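PDB 2AHR: putative pyrroline carboxylate reductase from Streptococcus pyogenes, which probably catalyses the NAD(P)H-dependent reduction of 1-pyrroline-5-carboxylate to L-proline, the last step of proline biosynthesis. Local coordinates for residues E[13-24]-E[113-121]; E[174-182]-E[190-201]. All coordinates share one frame; numbering follows the deposited sequence.

In the fold
From the N terminus, strand 5-9 of the Rossmann domain leads into helix 13-22. Interaction 1 returns to that helix about 90 residues later, when the loop 113-121 between strands 108-112 and 122-128 lies along it, so the loop it closes takes in much of the nucleotide-binding fold. The chain then passes through strand 148-152 into the long helix 158-185, where interaction 2 closes a short turn by folding helix 190-210 back across it. The two contacts therefore follow in series, neither enclosing nor crossing the other, with centres 25 Å apart. Both also touch the second subunit, one from the cofactor domain and one from the helical dimerisation region.

Interaction 1: residues E[13-24]-E[113-121]; sequences KMASAIIKGLKQ and PNMNAQILQ. With NAP (NADP nicotinamide-adenine-dinucleotide phosphate), chain S.
Met14 reaches from helix 13-22, the first helix of the Rossmann fold, to Pro113 and Asn114 in the loop 113-121, beside bound NADP. Its CG lies anti to the backbone N (chi1 -162°), and further bends carry the tip into the loop, where CE is 3.8 Å from Pro113 CB and the selenium of this selenomethionine is 4.1 Å from Met115 CE. On its other flank, CG of Met14 sits 3.6 Å from C3N of the nicotinamide ring. The same residue's backbone N donates an almost straight bond (168°) to the phosphate oxygen O2N of NADP at 3.0 Å, consistent with the helix N terminus serving the diphosphate. Met115 CE approaches the carboxamide of NADP, 3.6 Å from O7N.

Behind this first shell, Ala17 and Ala117 meet methyl to methyl, CB to CB 3.9 Å, and Leu120 lays CD2 on Gly21 CA at 3.6 Å. An Asx turn, Asn114 OD1 accepting from Asn116 N, shapes the loop, while Gln118 reaches a second subunit through a weak bond to its Asn207. One water joins the backbones, accepting from Gly21 N and donating to Ala117 O, which lies 2.7 Å from the water oxygen.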
loop_
_atom_site.group_PDB
_atom_site.type_symbol
_atom_site.label_atom_id
_atom_site.label_comp_id
_atom_site.label_asym_id
_atom_site.label_seq_id
_atom_site.Cartn_x
_atom_site.Cartn_y
_atom_site.Cartn_z
ATOM N N LYS E 13 36.051 14.680 6.655
ATOM C CA LYS E 13 35.456 15.498 5.615
ATOM C C LYS E 13 34.935 16.842 6.136
ATOM O O LYS E 13 35.263 17.891 5.571
ATOM C CB LYS E 13 34.381 14.697 4.873
ATOM C CG LYS E 13 34.945 13.374 4.320
ATOM C CD LYS E 13 34.154 12.831 3.137
ATOM C CE LYS E 13 35.050 12.029 2.174
ATOM N NZ LYS E 13 35.796 12.946 1.266
HETATM N N MSE E 14 34.178 16.819 7.235
HETATM C CA MSE E 14 33.581 18.060 7.756
HETATM C C MSE E 14 34.664 19.024 8.296
HETATM O O MSE E 14 34.692 20.213 7.935
HETATM C CB MSE E 14 32.476 17.749 8.775
HETATM C CG MSE E 14 31.489 18.896 9.076
HETATM SE SE MSE E 14 30.718 19.778 7.710
HETATM C CE MSE E 14 31.704 21.268 7.763
ATOM N N ALA E 15 35.586 18.503 9.102
ATOM C CA ALA E 15 36.692 19.326 9.622
ATOM C C ALA E 15 37.619 19.845 8.511
ATOM O O ALA E 15 38.046 21.007 8.547
ATOM C CB ALA E 15 37.475 18.576 10.689
ATOM N N SER E 16 37.919 19.000 7.525
ATOM C CA SER E 16 38.692 19.450 6.359
ATOM C C SER E 16 38.023 20.651 5.680
ATOM O O SER E 16 38.686 21.644 5.384
ATOM C CB SER E 16 38.905 18.321 5.343
ATOM O OG SER E 16 39.568 17.211 5.941
ATOM N N ALA E 17 36.715 20.559 5.446
ATOM C CA ALA E 17 35.949 21.682 4.893
ATOM C C ALA E 17 36.113 23.004 5.664
ATOM O O ALA E 17 36.300 24.040 5.040
ATOM C CB ALA E 17 34.467 21.312 4.748
ATOM N N ILE E 18 36.063 22.991 6.997
ATOM C CA ILE E 18 36.188 24.262 7.737
ATOM C C ILE E 18 37.624 24.827 7.818
ATOM O O ILE E 18 37.804 26.003 8.124
ATOM C CB ILE E 18 35.536 24.248 9.150
ATOM C CG1 ILE E 18 36.416 23.535 10.163
ATOM C CG2 ILE E 18 34.096 23.682 9.125
ATOM C CD1 ILE E 18 36.147 23.989 11.559
ATOM N N ILE E 19 38.628 23.987 7.550
ATOM C CA ILE E 19 40.032 24.423 7.546
ATOM C C ILE E 19 40.255 25.550 6.541
ATOM O O ILE E 19 40.811 26.588 6.882
ATOM C CB ILE E 19 41.020 23.257 7.265
ATOM C CG1 ILE E 19 41.052 22.262 8.432
ATOM C CG2 ILE E 19 42.433 23.785 7.013
ATOM C CD1 ILE E 19 41.239 22.887 9.773
ATOM N N LYS E 20 39.782 25.353 5.314
ATOM C CA LYS E 20 39.881 26.374 4.276
ATOM C C LYS E 20 39.453 27.769 4.771
ATOM O O LYS E 20 40.184 28.733 4.581
ATOM C CB LYS E 20 39.081 25.965 3.038
ATOM C CG LYS E 20 39.327 26.871 1.833
ATOM C CD LYS E 20 38.141 26.892 0.878
ATOM C CE LYS E 20 38.273 28.036 -0.112
ATOM N NZ LYS E 20 37.113 28.068 -1.063
ATOM N N GLY E 21 38.285 27.865 5.410
ATOM C CA GLY E 21 37.813 29.117 6.000
ATOM C C GLY E 21 38.693 29.621 7.139
ATOM O O GLY E 21 38.907 30.827 7.282
ATOM N N LEU E 22 39.210 28.690 7.939
ATOM C CA LEU E 22 40.107 29.018 9.059
ATOM C C LEU E 22 41.495 29.506 8.603
ATOM O O LEU E 22 42.161 30.251 9.323
ATOM C CB LEU E 22 40.240 27.826 10.017
ATOM C CG LEU E 22 39.026 27.369 10.842
ATOM C CD1 LEU E 22 39.362 26.072 11.547
ATOM C CD2 LEU E 22 38.583 28.409 11.850
ATOM N N LYS E 23 41.926 29.083 7.415
ATOM C CA LYS E 23 43.157 29.597 6.803
ATOM C C LYS E 23 43.032 31.068 6.387
ATOM O O LYS E 23 44.028 31.748 6.220
ATOM C CB LYS E 23 43.570 28.752 5.597
ATOM C CG LYS E 23 44.132 27.390 5.940
ATOM C CD LYS E 23 44.540 26.690 4.657
ATOM C CE LYS E 23 44.989 25.261 4.894
ATOM N NZ LYS E 23 45.482 24.651 3.623
ATOM N N GLN E 24 41.806 31.554 6.228
ATOM C CA GLN E 24 41.566 32.948 5.862
ATOM C C GLN E 24 41.460 33.846 7.096
ATOM O O GLN E 24 41.115 35.027 6.998
ATOM C CB GLN E 24 40.316 33.072 4.974
ATOM C CG GLN E 24 40.474 32.445 3.590
ATOM C CD GLN E 24 39.403 32.891 2.602
ATOM O OE1 GLN E 24 38.515 33.694 2.931
ATOM N NE2 GLN E 24 39.486 32.379 1.372
ATOM N N PRO E 113 27.682 22.937 11.483
ATOM C CA PRO E 113 28.039 23.346 10.126
ATOM C C PRO E 113 27.518 22.385 9.058
ATOM O O PRO E 113 26.908 21.358 9.384
ATOM C CB PRO E 113 29.578 23.329 10.159
ATOM C CG PRO E 113 29.902 22.174 11.113
ATOM C CD PRO E 113 28.730 22.102 12.104
ATOM N N ASN E 114 27.750 22.717 7.791
ATOM C CA ASN E 114 27.449 21.792 6.707
ATOM C C ASN E 114 28.561 21.791 5.651
ATOM O O ASN E 114 29.527 22.558 5.755
ATOM C CB ASN E 114 26.041 22.021 6.127
ATOM C CG ASN E 114 25.893 23.367 5.426
ATOM O OD1 ASN E 114 26.843 23.881 4.821
ATOM N ND2 ASN E 114 24.701 23.933 5.491
HETATM N N MSE E 115 28.442 20.928 4.648
HETATM C CA MSE E 115 29.545 20.700 3.711
HETATM C C MSE E 115 29.768 21.932 2.796
HETATM O O MSE E 115 30.795 22.034 2.128
HETATM C CB MSE E 115 29.296 19.410 2.919
HETATM C CG MSE E 115 30.488 18.841 2.117
HETATM SE SE MSE E 115 31.975 18.327 3.025
HETATM C CE MSE E 115 31.363 17.416 4.398
ATOM N N ASN E 116 28.823 22.876 2.807
ATOM C CA ASN E 116 28.972 24.132 2.063
ATOM C C ASN E 116 30.057 25.059 2.638
ATOM O O ASN E 116 30.397 26.083 2.040
ATOM C CB ASN E 116 27.630 24.856 1.945
ATOM C CG ASN E 116 26.574 24.000 1.268
ATOM O OD1 ASN E 116 25.376 24.029 1.628
ATOM N ND2 ASN E 116 27.014 23.213 0.301
ATOM N N ALA E 117 30.580 24.690 3.803
ATOM C CA ALA E 117 31.833 25.257 4.298
ATOM C C ALA E 117 32.907 25.220 3.217
ATOM O O ALA E 117 33.741 26.124 3.148
ATOM C CB ALA E 117 32.305 24.517 5.550
ATOM N N GLN E 118 32.863 24.191 2.358
ATOM C CA GLN E 118 33.820 24.027 1.259
ATOM C C GLN E 118 33.883 25.243 0.353
ATOM O O GLN E 118 34.912 25.485 -0.278
ATOM C CB GLN E 118 33.486 22.817 0.392
ATOM C CG GLN E 118 33.851 21.486 1.000
ATOM C CD GLN E 118 33.523 20.320 0.080
ATOM O OE1 GLN E 118 32.713 20.443 -0.825
ATOM N NE2 GLN E 118 34.159 19.180 0.317
ATOM N N ILE E 119 32.786 25.985 0.260
ATOM C CA ILE E 119 32.780 27.202 -0.546
ATOM C C ILE E 119 32.536 28.412 0.350
ATOM O O ILE E 119 32.170 29.479 -0.126
ATOM C CB ILE E 119 31.777 27.120 -1.740
ATOM C CG1 ILE E 119 30.335 26.880 -1.243
ATOM C CG2 ILE E 119 32.214 26.021 -2.724
ATOM C CD1 ILE E 119 29.256 27.105 -2.339
ATOM N N LEU E 120 32.736 28.213 1.658
ATOM C CA LEU E 120 32.554 29.258 2.659
ATOM C C LEU E 120 31.129 29.768 2.697
ATOM O O LEU E 120 30.908 30.968 2.909
ATOM C CB LEU E 120 33.533 30.439 2.459
ATOM C CG LEU E 120 34.991 30.146 2.097
ATOM C CD1 LEU E 120 35.805 31.469 2.000
ATOM C CD2 LEU E 120 35.616 29.195 3.100
ATOM N N GLN E 121 30.168 28.848 2.513
ATOM C CA GLN E 121 28.746 29.174 2.571
ATOM C C GLN E 121 27.959 28.191 3.437
ATOM O O GLN E 121 26.760 27.927 3.194
ATOM C CB GLN E 121 28.139 29.248 1.163
ATOM C CG GLN E 121 28.512 30.531 0.387
ATOM C CD GLN E 121 27.834 30.586 -0.962
ATOM O OE1 GLN E 121 26.615 30.362 -1.089
ATOM N NE2 GLN E 121 28.619 30.876 -1.991
HETATM P PA NAP S . 34.366 11.282 9.025
HETATM O O1A NAP S . 34.210 9.810 9.186
HETATM O O2A NAP S . 34.489 11.637 7.581
HETATM O O5B NAP S . 35.615 11.871 9.866
HETATM C C5B NAP S . 35.967 11.390 11.144
HETATM C C4B NAP S . 37.490 11.415 11.241
HETATM O O4B NAP S . 37.938 11.226 12.573
HETATM C C3B NAP S . 38.120 10.323 10.379
HETATM O O3B NAP S . 38.961 10.944 9.430
HETATM C C2B NAP S . 38.903 9.443 11.341
HETATM O O2B NAP S . 40.205 9.092 10.899
HETATM C C1B NAP S . 39.064 10.361 12.546
HETATM N N9A NAP S . 39.293 9.586 13.790
HETATM C C8A NAP S . 38.870 8.308 14.080
HETATM N N7A NAP S . 39.316 7.979 15.318
HETATM C C5A NAP S . 40.024 9.023 15.821
HETATM C C6A NAP S . 40.704 9.205 17.026
HETATM N N6A NAP S . 41.193 8.128 17.639
HETATM N N1A NAP S . 41.344 10.408 17.252
HETATM C C2A NAP S . 41.336 11.405 16.293
HETATM N N3A NAP S . 40.671 11.207 15.100
HETATM C C4A NAP S . 40.023 10.037 14.866
HETATM O O3 NAP S . 33.125 12.037 9.748
HETATM P PN NAP S . 32.593 13.511 9.334
HETATM O O1N NAP S . 31.515 13.317 8.322
HETATM O O2N NAP S . 33.718 14.433 9.021
HETATM O O5D NAP S . 31.899 13.984 10.715
HETATM C C5D NAP S . 32.660 14.486 11.791
HETATM C C4D NAP S . 31.766 15.292 12.731
HETATM O O4D NAP S . 31.115 16.349 12.051
HETATM C C3D NAP S . 30.675 14.422 13.346
HETATM O O3D NAP S . 30.685 14.653 14.735
HETATM C C2D NAP S . 29.361 14.883 12.731
HETATM O O2D NAP S . 28.309 14.799 13.687
HETATM C C1D NAP S . 29.706 16.316 12.271
HETATM N N1N NAP S . 29.033 16.806 11.039
HETATM C C2N NAP S . 29.246 16.203 9.815
HETATM C C3N NAP S . 28.627 16.703 8.665
HETATM C C7N NAP S . 28.937 16.146 7.307
HETATM O O7N NAP S . 28.314 16.769 6.207
HETATM N N7N NAP S . 29.776 15.112 7.165
HETATM C C4N NAP S . 27.791 17.823 8.762
HETATM C C5N NAP S . 27.587 18.434 9.991
HETATM C C6N NAP S . 28.219 17.912 11.121
HETATM P P2B NAP S . 40.518 7.972 9.773
HETATM O O1X NAP S . 42.019 7.736 9.762
HETATM O O2X NAP S . 39.818 6.683 10.136
HETATM O O3X NAP S . 40.057 8.448 8.405
HETATM O O HOH W 1 36.536 19.196 2.612
HETATM O O HOH W 2 36.065 26.440 4.524
#

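Interaction 2: residues E[174-182]-E[190-201]; sequences LFIEALAKA and KAKALEIVTQTV
Ile176 on helix 174-182 is the knob of this contact, and its hole on helix 190-201 is formed by Leu194, Val197, Thr198 and Val201. From CB the side chain forks. The CG2 branch, anti to the backbone N, comes to 3.9 Å from both Leu194 CD2 and Val197 CG2, and to 4.2 Å from Thr198 OG1. The CG1 branch, beside the backbone N (chi1 -79°), turns to the far end of the hole, where CG1 meets Val201 CG2 at 4.0 Å and the terminal CD1 stays 4.2 Å from that same methyl. Ile176 crosses Leu194 at about a right angle but runs past Val197 in the opposite direction.

One turn on, Ala180 marks the closest backbone approach, opposite Ala193. Its CB packs against Leu194 CD2 at 3.8 Å, and Ala193 CB rests 3.6 Å from Ala180 O; these small residues accompany an axis separation of 8.3 Å.

Polar atoms close the flank. Lys190 NZ donates to Glu177 OE2 at 2.9 Å, on the syn side and 18° out of the carboxylate plane, with a weak second bond to OE1. Lys181 NZ reaches that OE2 nearly end-on, so two ammonium groups share one oxygen and probably stabilise the carboxylate's negative charge. Lys190 also bridges to Asp220 of a third subunit, extending the network across an interface, and Phe175 stacks on Phe175 of a second subunit.

With their directions 130° apart, the segments form a steeply inclined helical hairpin within the all-helical dimerisation domain of pyrroline-5-carboxylate reductases.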
loop_
_atom_site.group_PDB
_atom_site.type_symbol
_atom_site.label_atom_id
_atom_site.label_comp_id
_atom_site.label_asym_id
_atom_site.label_seq_id
_atom_site.Cartn_x
_atom_site.Cartn_y
_atom_site.Cartn_z
ATOM N N LEU E 174 19.918 14.494 -3.429
ATOM C CA LEU E 174 19.102 13.350 -3.913
ATOM C C LEU E 174 17.911 13.838 -4.752
ATOM O O LEU E 174 17.586 13.265 -5.785
ATOM C CB LEU E 174 18.638 12.461 -2.739
ATOM C CG LEU E 174 17.990 11.086 -3.053
ATOM C CD1 LEU E 174 19.024 10.048 -3.428
ATOM C CD2 LEU E 174 17.147 10.552 -1.876
ATOM N N PHE E 175 17.278 14.914 -4.288
ATOM C CA PHE E 175 16.222 15.583 -5.017
ATOM C C PHE E 175 16.707 16.098 -6.378
ATOM O O PHE E 175 16.042 15.934 -7.381
ATOM C CB PHE E 175 15.682 16.745 -4.159
ATOM C CG PHE E 175 14.520 17.485 -4.785
ATOM C CD1 PHE E 175 13.220 16.950 -4.740
ATOM C CD2 PHE E 175 14.715 18.726 -5.406
ATOM C CE1 PHE E 175 12.136 17.639 -5.315
ATOM C CE2 PHE E 175 13.646 19.434 -5.969
ATOM C CZ PHE E 175 12.350 18.881 -5.925
ATOM N N ILE E 176 17.877 16.734 -6.402
ATOM C CA ILE E 176 18.461 17.219 -7.641
ATOM C C ILE E 176 18.789 16.046 -8.582
ATOM O O ILE E 176 18.524 16.095 -9.789
ATOM C CB ILE E 176 19.702 18.099 -7.337
ATOM C CG1 ILE E 176 19.258 19.502 -6.909
ATOM C CG2 ILE E 176 20.622 18.220 -8.564
ATOM C CD1 ILE E 176 20.420 20.399 -6.338
ATOM N N GLU E 177 19.369 14.984 -8.026
ATOM C CA GLU E 177 19.703 13.803 -8.809
ATOM C C GLU E 177 18.424 13.202 -9.412
ATOM O O GLU E 177 18.437 12.717 -10.568
ATOM C CB GLU E 177 20.392 12.786 -7.919
ATOM C CG GLU E 177 20.672 11.451 -8.571
ATOM C CD GLU E 177 21.806 11.503 -9.567
ATOM O OE1 GLU E 177 22.470 12.548 -9.676
ATOM O OE2 GLU E 177 22.023 10.493 -10.262
ATOM N N ALA E 178 17.323 13.250 -8.636
ATOM C CA ALA E 178 16.049 12.680 -9.086
ATOM C C ALA E 178 15.497 13.415 -10.303
ATOM O O ALA E 178 15.060 12.783 -11.244
ATOM C CB ALA E 178 15.012 12.682 -7.935
ATOM N N LEU E 179 15.491 14.753 -10.259
ATOM C CA LEU E 179 15.091 15.566 -11.417
ATOM C C LEU E 179 15.968 15.277 -12.644
ATOM O O LEU E 179 15.473 15.164 -13.765
ATOM C CB LEU E 179 15.191 17.059 -11.072
ATOM C CG LEU E 179 14.168 17.549 -10.036
ATOM C CD1 LEU E 179 14.530 18.937 -9.507
ATOM C CD2 LEU E 179 12.797 17.549 -10.677
ATOM N N ALA E 180 17.270 15.206 -12.426
ATOM C CA ALA E 180 18.218 14.938 -13.511
ATOM C C ALA E 180 18.064 13.543 -14.096
ATOM O O ALA E 180 18.069 13.383 -15.312
ATOM C CB ALA E 180 19.637 15.178 -13.040
ATOM N N LYS E 181 17.889 12.534 -13.245
ATOM C CA LYS E 181 17.646 11.166 -13.733
ATOM C C LYS E 181 16.335 11.114 -14.549
ATOM O O LYS E 181 16.224 10.367 -15.536
ATOM C CB LYS E 181 17.573 10.154 -12.569
ATOM C CG LYS E 181 18.910 9.580 -12.064
ATOM C CD LYS E 181 19.674 8.840 -13.182
ATOM C CE LYS E 181 20.607 7.701 -12.684
ATOM N NZ LYS E 181 21.235 7.956 -11.342
ATOM N N ALA E 182 15.344 11.907 -14.131
ATOM C CA ALA E 182 14.066 11.974 -14.865
ATOM C C ALA E 182 14.261 12.626 -16.257
ATOM O O ALA E 182 13.583 12.270 -17.223
ATOM C CB ALA E 182 13.023 12.749 -14.056
ATOM N N LYS E 190 22.654 13.209 -18.989
ATOM C CA LYS E 190 22.806 13.458 -17.533
ATOM C C LYS E 190 23.445 14.815 -17.194
ATOM O O LYS E 190 22.882 15.597 -16.417
ATOM C CB LYS E 190 23.591 12.310 -16.864
ATOM C CG LYS E 190 23.779 12.474 -15.331
ATOM C CD LYS E 190 22.450 12.322 -14.575
ATOM C CE LYS E 190 22.587 12.597 -13.078
ATOM N NZ LYS E 190 23.571 11.686 -12.401
ATOM N N ALA E 191 24.631 15.069 -17.761
ATOM C CA ALA E 191 25.375 16.309 -17.510
ATOM C C ALA E 191 24.535 17.548 -17.836
ATOM O O ALA E 191 24.460 18.506 -17.050
ATOM C CB ALA E 191 26.722 16.315 -18.329
ATOM N N LYS E 192 23.890 17.511 -18.997
ATOM C CA LYS E 192 23.020 18.584 -19.433
ATOM C C LYS E 192 21.807 18.736 -18.498
ATOM O O LYS E 192 21.452 19.860 -18.117
ATOM C CB LYS E 192 22.567 18.337 -20.886
ATOM C CG LYS E 192 21.765 19.469 -21.514
ATOM C CD LYS E 192 22.482 20.856 -21.435
ATOM C CE LYS E 192 23.866 20.845 -22.137
ATOM N NZ LYS E 192 24.549 22.191 -22.206
ATOM N N ALA E 193 21.186 17.617 -18.124
ATOM C CA ALA E 193 20.016 17.655 -17.231
ATOM C C ALA E 193 20.423 18.241 -15.885
ATOM O O ALA E 193 19.706 19.078 -15.335
ATOM C CB ALA E 193 19.402 16.259 -17.058
ATOM N N LEU E 194 21.589 17.828 -15.374
ATOM C CA LEU E 194 22.101 18.359 -14.091
ATOM C C LEU E 194 22.380 19.872 -14.145
ATOM O O LEU E 194 22.099 20.615 -13.197
ATOM C CB LEU E 194 23.399 17.648 -13.672
ATOM C CG LEU E 194 23.350 16.378 -12.832
ATOM C CD1 LEU E 194 24.780 15.804 -12.677
ATOM C CD2 LEU E 194 22.703 16.646 -11.451
ATOM N N GLU E 195 22.947 20.317 -15.263
ATOM C CA GLU E 195 23.277 21.714 -15.439
ATOM C C GLU E 195 21.999 22.549 -15.401
ATOM O O GLU E 195 21.908 23.518 -14.661
ATOM C CB GLU E 195 24.039 21.892 -16.748
ATOM C CG GLU E 195 24.309 23.335 -17.109
ATOM C CD GLU E 195 24.911 23.504 -18.511
ATOM O OE1 GLU E 195 24.917 22.547 -19.313
ATOM O OE2 GLU E 195 25.371 24.617 -18.810
ATOM N N ILE E 196 21.003 22.146 -16.177
ATOM C CA ILE E 196 19.735 22.836 -16.210
ATOM C C ILE E 196 19.060 22.859 -14.841
ATOM O O ILE E 196 18.597 23.926 -14.421
ATOM C CB ILE E 196 18.762 22.190 -17.208
ATOM C CG1 ILE E 196 19.308 22.309 -18.644
ATOM C CG2 ILE E 196 17.332 22.789 -17.038
ATOM C CD1 ILE E 196 18.667 21.322 -19.649
ATOM N N VAL E 197 18.945 21.700 -14.164
ATOM C CA VAL E 197 18.222 21.741 -12.881
ATOM C C VAL E 197 19.010 22.442 -11.745
ATOM O O VAL E 197 18.415 23.171 -10.933
ATOM C CB VAL E 197 17.491 20.392 -12.414
ATOM C CG1 VAL E 197 17.239 19.415 -13.539
ATOM C CG2 VAL E 197 18.155 19.760 -11.224
ATOM N N THR E 198 20.331 22.246 -11.695
ATOM C CA THR E 198 21.148 22.931 -10.675
ATOM C C THR E 198 20.996 24.465 -10.803
ATOM O O THR E 198 20.841 25.170 -9.795
ATOM C CB THR E 198 22.654 22.554 -10.779
ATOM O OG1 THR E 198 22.805 21.118 -10.703
ATOM C CG2 THR E 198 23.443 23.212 -9.647
ATOM N N GLN E 199 21.022 24.973 -12.042
ATOM C CA GLN E 199 20.897 26.411 -12.287
ATOM C C GLN E 199 19.510 26.881 -11.925
ATOM O O GLN E 199 19.350 27.975 -11.379
ATOM C CB GLN E 199 21.247 26.768 -13.741
ATOM C CG GLN E 199 22.785 26.692 -13.981
ATOM C CD GLN E 199 23.260 27.163 -15.371
ATOM O OE1 GLN E 199 24.396 26.847 -15.777
ATOM N NE2 GLN E 199 22.409 27.912 -16.098
ATOM N N THR E 200 18.506 26.042 -12.185
ATOM C CA THR E 200 17.130 26.369 -11.833
ATOM C C THR E 200 16.908 26.363 -10.322
ATOM O O THR E 200 16.150 27.188 -9.791
ATOM C CB THR E 200 16.154 25.399 -12.513
ATOM O OG1 THR E 200 16.350 25.452 -13.930
ATOM C CG2 THR E 200 14.727 25.744 -12.186
ATOM N N VAL E 201 17.547 25.428 -9.632
ATOM C CA VAL E 201 17.456 25.343 -8.164
ATOM C C VAL E 201 18.082 26.591 -7.543
ATOM O O VAL E 201 17.469 27.244 -6.672
ATOM C CB VAL E 201 18.133 24.057 -7.603
ATOM C CG1 VAL E 201 18.243 24.091 -6.070
ATOM C CG2 VAL E 201 17.371 22.804 -8.016
#